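Local atomic coordinates of cathepsin L Propeptide (Toxoplasma gondii, PDB entry 3F75), a protein that is the prodomain of a cathepsin L-like cysteine protease, an I29-family propeptide that probably acts as an inhibitor by binding the mature enzyme. Residues L53-T58 / Y66-N71; D23-F28 / R44-F49. One frame throughout, in Å; residues are numbered along the deposited sequence.

Interaction 1 of 2, residues L53-T58 / Y66-N71; sequences LVYIHT and YSLKMN
Leu53, Tyr55 and Ile56 of helix 39-60 pack against the chain as it returns through strand 66-68, within the I29 propeptide inhibitor fold. At the start of the segment, Leu53 meets the end of Met70: its CD1 lies 3.9 Å from Met70 CE, and the two side chains cross at about a right angle. Two residues on, the Tyr55 ring has Leu68 beside it, with CE2 3.4 Å from Leu68 CD1 in an oblique approach. A chi1 of 179° carries the CG of Tyr55 off beside the carbonyl carbon, and the ring continues from there to this contact. An apolar side chain of the other protein chain also packs on Tyr55.

Ile56 spans the contact with its two branches. CG2 rests against Leu68, 3.8 Å from Leu68 O and near its CB, while CD1 goes to the loop that follows and lies 3.6 Å from Met70 N. No hydrogen bond joins the two segments. Leu68 O is instead bonded to Asn60 ND2, a polar tie to the same helix, and Tyr66, Ser67 and Leu68 pair antiparallel with a strand of the other protein chain, so the helix backs a sheet that continues across the interface. The Met70 chain bends at chi2 and again at chi3, whose 61° sets CE 3.8 Å from Ile56 CD1.

Interaction 2 of 2, residues D23-F28 / R44-F49; sequences DAFSSF and RRYAIF
Phe25 of helix 18-32 packs against both Tyr46 and Phe49, residues one turn apart on helix 39-60 that lie on the same side of its ring. The backbone of Tyr46 supplies one partner: its CA stands over a face of the Phe25 ring in a CH-pi contact, 4.0 Å from the centroid and 18° off the ring normal. The Tyr46 ring reaches farther back along the Phe25 side chain, where its CD1 comes within 3.6 Å of Phe25 CD2; the two ring planes are inclined at 50°. The phenol leads out of the contact to Glu18, which bonds the hydroxyl.

Phe49 points toward the first helix. Phe25 CD1 sits over one face of its ring, 3.6 Å from Phe49 CG, again with the planes oblique. Phe28 meets the same ring differently. The Phe28 and Phe49 side chains slide past each other in opposite directions, with Phe49 CD1 above a face of Phe28 toward its rim. Phe49 CE1 lies 3.6 Å from both CB and CG of Phe28. At the in-plane edge of Phe49 is Ala24 CB, 4.0 Å from Phe49 CE2, and the ring also reaches the backbone of the first helix, with Phe49 CZ 3.6 Å from Ala24 O.

Arg45 adds a little aliphatic cover near the Phe25 ring before its guanidinium turns away to salt bridges with Glu41 and Glu80. The helix segments cross at 108° with their axes 10.6 Å apart, and Phe25, Phe28, Tyr46 and Phe49 fill the crossing as an aromatic cluster, consistent with the helical core of an I29 propeptide domain.

How the interactions relate
Both interactions use helix 39-60: interaction 2 takes its earlier part and interaction 1 its later part, and their centres are 14 Å apart. The two packing regions are continuous. Met70 CE, from interaction 1, lies 3.5 Å from Phe49 CE1, so the thioether arm joins the apolar patch around Ile56 to the aromatic cluster. Leu53 CD2 makes a second bridge, 3.8 Å from Ala24 CB, and Asn71 O approaches Phe28 CE1 at 3.5 Å. Their surroundings differ: the 66-71 side borders the other protein chain through its strand, whereas no other protein chain in the assembly touches the segments of interaction 2, which join the two crossing helices.

Interaction 1 of 2, residues L53-T58 / Y66-N71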
ATOM      1  N   LEU B  53      13.301  -3.054  17.528  1.00 12.84           N
ATOM      2  CA  LEU B  53      14.491  -2.214  17.449  1.00 16.06           C
ATOM      3  C   LEU B  53      15.744  -3.074  17.237  1.00 16.09           C
ATOM      4  O   LEU B  53      16.603  -2.760  16.393  1.00 16.61           O
ATOM      5  CB  LEU B  53      14.620  -1.359  18.719  1.00 16.45           C
ATOM      6  CG  LEU B  53      15.727  -0.303  18.710  1.00 22.74           C
ATOM      7  CD1 LEU B  53      15.504   0.689  17.563  1.00 23.91           C
ATOM      8  CD2 LEU B  53      15.822   0.427  20.047  1.00 23.24           C
ATOM      9  N   VAL B  54      15.845  -4.160  17.996  1.00 15.01           N
ATOM     10  CA  VAL B  54      16.979  -5.071  17.872  1.00 13.91           C
ATOM     11  C   VAL B  54      16.967  -5.697  16.475  1.00 15.95           C
ATOM     12  O   VAL B  54      18.009  -5.768  15.795  1.00 12.49           O
ATOM     13  CB  VAL B  54      16.978  -6.159  18.978  1.00 15.57           C
ATOM     14  CG1 VAL B  54      17.982  -7.259  18.644  1.00 14.87           C
ATOM     15  CG2 VAL B  54      17.279  -5.539  20.344  1.00 11.95           C
ATOM     16  N   TYR B  55      15.779  -6.093  16.023  1.00 13.35           N
ATOM     17  CA  TYR B  55      15.648  -6.651  14.693  1.00 11.15           C
ATOM     18  C   TYR B  55      16.136  -5.719  13.605  1.00 12.82           C
ATOM     19  O   TYR B  55      16.861  -6.140  12.720  1.00 13.31           O
ATOM     20  CB  TYR B  55      14.195  -7.014  14.419  1.00 13.71           C
ATOM     21  CG  TYR B  55      13.987  -7.585  13.042  1.00 12.46           C
ATOM     22  CD1 TYR B  55      14.296  -8.902  12.775  1.00 17.44           C
ATOM     23  CD2 TYR B  55      13.482  -6.805  12.006  1.00 17.16           C
ATOM     24  CE1 TYR B  55      14.110  -9.435  11.524  1.00 19.61           C
ATOM     25  CE2 TYR B  55      13.270  -7.342  10.748  1.00 16.85           C
ATOM     26  CZ  TYR B  55      13.600  -8.647  10.512  1.00 19.83           C
ATOM     27  OH  TYR B  55      13.402  -9.205   9.277  1.00 24.96           O
ATOM     28  N   ILE B  56      15.718  -4.451  13.680  1.00 11.05           N
ATOM     29  CA  ILE B  56      16.040  -3.448  12.682  1.00  9.95           C
ATOM     30  C   ILE B  56      17.545  -3.220  12.645  1.00 11.11           C
ATOM     31  O   ILE B  56      18.172  -3.292  11.573  1.00 10.54           O
ATOM     32  CB  ILE B  56      15.285  -2.118  12.985  1.00  8.04           C
ATOM     33  CG1 ILE B  56      13.787  -2.305  12.748  1.00 15.97           C
ATOM     34  CG2 ILE B  56      15.826  -0.942  12.160  1.00 13.37           C
ATOM     35  CD1 ILE B  56      12.924  -1.156  13.297  1.00 11.71           C
ATOM     36  N   HIS B  57      18.117  -2.968  13.825  1.00 10.88           N
ATOM     37  CA  HIS B  57      19.538  -2.750  13.964  1.00 14.27           C
ATOM     38  C   HIS B  57      20.361  -3.916  13.425  1.00 13.91           C
ATOM     39  O   HIS B  57      21.324  -3.712  12.691  1.00 15.48           O
ATOM     40  CB  HIS B  57      19.890  -2.522  15.423  1.00 16.94           C
ATOM     41  CG  HIS B  57      21.361  -2.403  15.669  1.00 23.00           C
ATOM     42  ND1 HIS B  57      22.103  -1.336  15.212  1.00 33.52           N
ATOM     43  CD2 HIS B  57      22.224  -3.203  16.336  1.00 27.25           C
ATOM     44  CE1 HIS B  57      23.362  -1.483  15.584  1.00 33.36           C
ATOM     45  NE2 HIS B  57      23.462  -2.611  16.265  1.00 33.75           N
ATOM     46  N   THR B  58      20.005  -5.134  13.815  1.00 13.93           N
ATOM     47  CA  THR B  58      20.704  -6.326  13.325  1.00 14.01           C
ATOM     48  C   THR B  58      20.604  -6.476  11.817  1.00 14.66           C
ATOM     49  O   THR B  58      21.603  -6.749  11.148  1.00 12.03           O
ATOM     50  CB  THR B  58      20.146  -7.588  13.966  1.00 15.28           C
ATOM     51  OG1 THR B  58      20.340  -7.494  15.371  1.00 17.39           O
ATOM     52  CG2 THR B  58      20.865  -8.831  13.441  1.00 18.40           C
ATOM     53  N   TYR B  66      18.258  -3.616   0.795  1.00 12.18           N
ATOM     54  CA  TYR B  66      17.340  -2.609   1.324  1.00 11.24           C
ATOM     55  C   TYR B  66      17.607  -2.438   2.803  1.00 11.14           C
ATOM     56  O   TYR B  66      18.127  -3.334   3.462  1.00 10.80           O
ATOM     57  CB  TYR B  66      15.867  -3.023   1.095  1.00 10.34           C
ATOM     58  CG  TYR B  66      15.555  -4.322   1.778  1.00  8.73           C
ATOM     59  CD1 TYR B  66      15.015  -4.339   3.059  1.00  8.94           C
ATOM     60  CD2 TYR B  66      15.923  -5.550   1.196  1.00 10.61           C
ATOM     61  CE1 TYR B  66      14.785  -5.539   3.728  1.00  8.78           C
ATOM     62  CE2 TYR B  66      15.698  -6.768   1.886  1.00 11.84           C
ATOM     63  CZ  TYR B  66      15.132  -6.734   3.149  1.00  9.62           C
ATOM     64  OH  TYR B  66      14.898  -7.883   3.869  1.00 14.32           O
ATOM     65  N   SER B  67      17.241  -1.278   3.321  1.00  9.84           N
ATOM     66  CA  SER B  67      17.365  -1.013   4.740  1.00 11.65           C
ATOM     67  C   SER B  67      15.994  -1.037   5.444  1.00 12.88           C
ATOM     68  O   SER B  67      14.944  -0.973   4.796  1.00 11.57           O
ATOM     69  CB  SER B  67      18.014   0.348   4.935  1.00 14.11           C
ATOM     70  OG  SER B  67      17.225   1.375   4.351  1.00 12.74           O
ATOM     71  N   LEU B  68      16.030  -1.113   6.767  1.00 14.16           N
ATOM     72  CA  LEU B  68      14.850  -0.992   7.599  1.00 12.53           C
ATOM     73  C   LEU B  68      14.992   0.245   8.462  1.00 14.02           C
ATOM     74  O   LEU B  68      16.109   0.707   8.726  1.00  9.09           O
ATOM     75  CB  LEU B  68      14.705  -2.207   8.515  1.00 13.43           C
ATOM     76  CG  LEU B  68      14.636  -3.583   7.859  1.00 12.78           C
ATOM     77  CD1 LEU B  68      14.404  -4.668   8.900  1.00 11.38           C
ATOM     78  CD2 LEU B  68      13.536  -3.608   6.782  1.00  9.22           C
ATOM     79  N   LYS B  69      13.867   0.760   8.934  1.00 11.72           N
ATOM     80  CA  LYS B  69      13.891   1.884   9.857  1.00 13.12           C
ATOM     81  C   LYS B  69      12.701   1.822  10.773  1.00 13.83           C
ATOM     82  O   LYS B  69      11.599   1.472  10.348  1.00 12.55           O
ATOM     83  CB  LYS B  69      13.876   3.201   9.073  1.00 16.27           C
ATOM     84  CG  LYS B  69      14.099   4.449   9.904  1.00 22.60           C
ATOM     85  CD  LYS B  69      13.948   5.685   9.012  1.00 27.87           C
ATOM     86  CE  LYS B  69      14.014   6.962   9.820  1.00 32.43           C
ATOM     87  NZ  LYS B  69      15.319   7.065  10.485  1.00 34.41           N
ATOM     88  N   MET B  70      12.919   2.171  12.036  1.00 14.97           N
ATOM     89  CA  MET B  70      11.813   2.329  12.974  1.00 15.54           C
ATOM     90  C   MET B  70      10.744   3.300  12.422  1.00 15.61           C
ATOM     91  O   MET B  70      11.045   4.253  11.708  1.00 14.76           O
ATOM     92  CB  MET B  70      12.359   2.822  14.333  1.00 17.34           C
ATOM     93  CG  MET B  70      11.293   3.026  15.413  1.00 17.27           C
ATOM     94  SD  MET B  70      10.440   1.516  15.892  1.00 17.53           S
ATOM     95  CE  MET B  70      11.778   0.508  16.524  1.00 19.31           C
ATOM     96  N   ASN B  71       9.482   3.042  12.742  1.00 15.31           N
ATOM     97  CA  ASN B  71       8.399   3.854  12.231  1.00 15.62           C
ATOM     98  C   ASN B  71       7.184   3.732  13.149  1.00 13.78           C
ATOM     99  O   ASN B  71       7.308   3.170  14.240  1.00 13.91           O
ATOM    100  CB  ASN B  71       8.074   3.451  10.788  1.00 15.91           C
ATOM    101  CG  ASN B  71       7.616   2.012  10.665  1.00 12.76           C
ATOM    102  OD1 ASN B  71       6.925   1.487  11.532  1.00 12.89           O
ATOM    103  ND2 ASN B  71       7.989   1.372   9.567  1.00 10.47           N
TER

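Interaction 2 of 2, residues D23-F28 / R44-F49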
ATOM      1  N   ASP B  23      15.663   5.009  26.801  1.00 19.16           N
ATOM      2  CA  ASP B  23      15.729   6.293  26.101  1.00 20.03           C
ATOM      3  C   ASP B  23      15.101   6.195  24.714  1.00 19.26           C
ATOM      4  O   ASP B  23      14.387   7.101  24.271  1.00 19.54           O
ATOM      5  CB  ASP B  23      17.172   6.761  25.929  1.00 19.94           C
ATOM      6  CG  ASP B  23      17.827   7.177  27.232  1.00 20.81           C
ATOM      7  OD1 ASP B  23      17.111   7.469  28.206  1.00 23.69           O
ATOM      8  OD2 ASP B  23      19.073   7.229  27.266  1.00 16.98           O
ATOM      9  N   ALA B  24      15.406   5.116  24.014  1.00 17.35           N
ATOM     10  CA  ALA B  24      14.887   4.936  22.670  1.00 17.71           C
ATOM     11  C   ALA B  24      13.352   4.864  22.690  1.00 16.44           C
ATOM     12  O   ALA B  24      12.688   5.386  21.799  1.00 17.60           O
ATOM     13  CB  ALA B  24      15.496   3.673  22.029  1.00 15.39           C
ATOM     14  N   PHE B  25      12.782   4.234  23.710  1.00 16.28           N
ATOM     15  CA  PHE B  25      11.321   4.084  23.772  1.00 18.45           C
ATOM     16  C   PHE B  25      10.655   5.426  24.097  1.00 21.71           C
ATOM     17  O   PHE B  25       9.606   5.735  23.563  1.00 18.48           O
ATOM     18  CB  PHE B  25      10.944   3.013  24.790  1.00 19.03           C
ATOM     19  CG  PHE B  25       9.471   2.651  24.807  1.00 14.99           C
ATOM     20  CD1 PHE B  25       8.829   2.187  23.664  1.00 17.24           C
ATOM     21  CD2 PHE B  25       8.755   2.704  25.996  1.00 16.12           C
ATOM     22  CE1 PHE B  25       7.490   1.804  23.705  1.00 18.32           C
ATOM     23  CE2 PHE B  25       7.413   2.323  26.045  1.00 17.91           C
ATOM     24  CZ  PHE B  25       6.782   1.882  24.899  1.00 15.67           C
ATOM     25  N   SER B  26      11.278   6.230  24.949  1.00 21.95           N
ATOM     26  CA  SER B  26      10.743   7.566  25.262  1.00 22.45           C
ATOM     27  C   SER B  26      10.729   8.468  24.047  1.00 20.15           C
ATOM     28  O   SER B  26       9.750   9.147  23.812  1.00 19.24           O
ATOM     29  CB  SER B  26      11.534   8.237  26.384  1.00 23.38           C
ATOM     30  OG  SER B  26      11.471   7.442  27.547  1.00 33.46           O
ATOM     31  N   SER B  27      11.808   8.442  23.266  1.00 19.40           N
ATOM     32  CA  SER B  27      11.863   9.163  22.008  1.00 19.55           C
ATOM     33  C   SER B  27      10.770   8.682  21.016  1.00 20.04           C
ATOM     34  O   SER B  27      10.178   9.488  20.296  1.00 18.15           O
ATOM     35  CB  SER B  27      13.249   9.012  21.383  0.50 20.06           C
ATOM     36  OG  SER B  27      13.352   9.792  20.215  0.50 18.09           O
ATOM     37  N   PHE B  28      10.559   7.367  20.952  1.00 21.90           N
ATOM     38  CA  PHE B  28       9.512   6.756  20.136  1.00 19.87           C
ATOM     39  C   PHE B  28       8.142   7.276  20.598  1.00 19.07           C
ATOM     40  O   PHE B  28       7.320   7.671  19.773  1.00 21.34           O
ATOM     41  CB  PHE B  28       9.586   5.217  20.253  1.00 20.16           C
ATOM     42  CG  PHE B  28       8.421   4.485  19.634  1.00 18.17           C
ATOM     43  CD1 PHE B  28       8.363   4.267  18.270  1.00 16.76           C
ATOM     44  CD2 PHE B  28       7.400   3.983  20.426  1.00 17.45           C
ATOM     45  CE1 PHE B  28       7.310   3.566  17.693  1.00 18.24           C
ATOM     46  CE2 PHE B  28       6.326   3.295  19.860  1.00 16.77           C
ATOM     47  CZ  PHE B  28       6.278   3.085  18.487  1.00 18.33           C
ATOM     48  N   ARG B  44       4.160  -4.334  27.814  1.00 14.53           N
ATOM     49  CA  ARG B  44       4.049  -5.165  26.603  1.00 15.16           C
ATOM     50  C   ARG B  44       4.583  -4.438  25.359  1.00 12.33           C
ATOM     51  O   ARG B  44       5.313  -5.010  24.568  1.00 10.40           O
ATOM     52  CB  ARG B  44       2.595  -5.591  26.353  1.00 18.13           C
ATOM     53  CG  ARG B  44       2.381  -6.320  24.991  1.00 22.08           C
ATOM     54  CD  ARG B  44       0.883  -6.528  24.593  1.00 25.31           C
ATOM     55  NE  ARG B  44       0.747  -7.149  23.265  1.00 30.35           N
ATOM     56  CZ  ARG B  44       1.044  -8.426  22.988  1.00 37.72           C
ATOM     57  NH1 ARG B  44       0.904  -8.893  21.754  1.00 38.76           N
ATOM     58  NH2 ARG B  44       1.488  -9.251  23.938  1.00 42.30           N
ATOM     59  N   ARG B  45       4.193  -3.180  25.191  1.00 10.74           N
ATOM     60  CA  ARG B  45       4.581  -2.403  24.039  1.00 12.08           C
ATOM     61  C   ARG B  45       6.082  -2.067  24.071  1.00 12.92           C
ATOM     62  O   ARG B  45       6.731  -2.017  23.034  1.00 14.62           O
ATOM     63  CB  ARG B  45       3.735  -1.129  23.958  1.00 13.46           C
ATOM     64  CG  ARG B  45       2.271  -1.406  23.759  1.00 16.03           C
ATOM     65  CD  ARG B  45       1.890  -1.559  22.298  1.00 18.40           C
ATOM     66  NE  ARG B  45       0.623  -2.276  22.231  1.00 17.57           N
ATOM     67  CZ  ARG B  45       0.372  -3.353  21.498  1.00 18.02           C
ATOM     68  NH1 ARG B  45       1.275  -3.859  20.678  1.00 19.75           N
ATOM     69  NH2 ARG B  45      -0.818  -3.918  21.584  1.00 20.59           N
ATOM     70  N   TYR B  46       6.630  -1.867  25.262  1.00 14.39           N
ATOM     71  CA  TYR B  46       8.061  -1.656  25.414  1.00 13.38           C
ATOM     72  C   TYR B  46       8.843  -2.898  24.962  1.00 15.21           C
ATOM     73  O   TYR B  46       9.850  -2.789  24.233  1.00 12.02           O
ATOM     74  CB  TYR B  46       8.376  -1.338  26.868  1.00 13.88           C
ATOM     75  CG  TYR B  46       9.847  -1.154  27.185  1.00 13.63           C
ATOM     76  CD1 TYR B  46      10.630  -0.284  26.451  1.00 14.45           C
ATOM     77  CD2 TYR B  46      10.434  -1.817  28.256  1.00 16.62           C
ATOM     78  CE1 TYR B  46      11.972  -0.105  26.741  1.00 16.86           C
ATOM     79  CE2 TYR B  46      11.768  -1.638  28.561  1.00 18.66           C
ATOM     80  CZ  TYR B  46      12.534  -0.775  27.790  1.00 19.55           C
ATOM     81  OH  TYR B  46      13.862  -0.573  28.071  1.00 20.77           O
ATOM     82  N   ALA B  47       8.366  -4.068  25.382  1.00 12.16           N
ATOM     83  CA  ALA B  47       9.018  -5.326  25.024  1.00 13.89           C
ATOM     84  C   ALA B  47       8.975  -5.556  23.513  1.00 12.22           C
ATOM     85  O   ALA B  47       9.985  -5.940  22.918  1.00 14.31           O
ATOM     86  CB  ALA B  47       8.389  -6.506  25.770  1.00 12.34           C
ATOM     87  N   ILE B  48       7.825  -5.291  22.894  1.00 14.64           N
ATOM     88  CA  ILE B  48       7.678  -5.433  21.432  1.00 13.77           C
ATOM     89  C   ILE B  48       8.584  -4.445  20.704  1.00 16.52           C
ATOM     90  O   ILE B  48       9.279  -4.814  19.747  1.00 15.35           O
ATOM     91  CB  ILE B  48       6.218  -5.253  20.977  1.00 12.97           C
ATOM     92  CG1 ILE B  48       5.366  -6.382  21.547  1.00 12.87           C
ATOM     93  CG2 ILE B  48       6.107  -5.228  19.430  1.00 12.22           C
ATOM     94  CD1 ILE B  48       3.843  -6.191  21.380  1.00 16.11           C
ATOM     95  N   PHE B  49       8.575  -3.200  21.174  1.00 15.45           N
ATOM     96  CA  PHE B  49       9.448  -2.151  20.647  1.00 17.64           C
ATOM     97  C   PHE B  49      10.927  -2.542  20.692  1.00 16.26           C
ATOM     98  O   PHE B  49      11.639  -2.418  19.691  1.00 16.82           O
ATOM     99  CB  PHE B  49       9.242  -0.829  21.405  1.00 17.27           C
ATOM    100  CG  PHE B  49      10.247   0.237  21.033  1.00 13.96           C
ATOM    101  CD1 PHE B  49      10.057   1.029  19.916  1.00 15.43           C
ATOM    102  CD2 PHE B  49      11.389   0.443  21.808  1.00 15.53           C
ATOM    103  CE1 PHE B  49      10.983   1.997  19.567  1.00 17.23           C
ATOM    104  CE2 PHE B  49      12.306   1.402  21.468  1.00 14.32           C
ATOM    105  CZ  PHE B  49      12.111   2.185  20.348  1.00 16.29           C
TER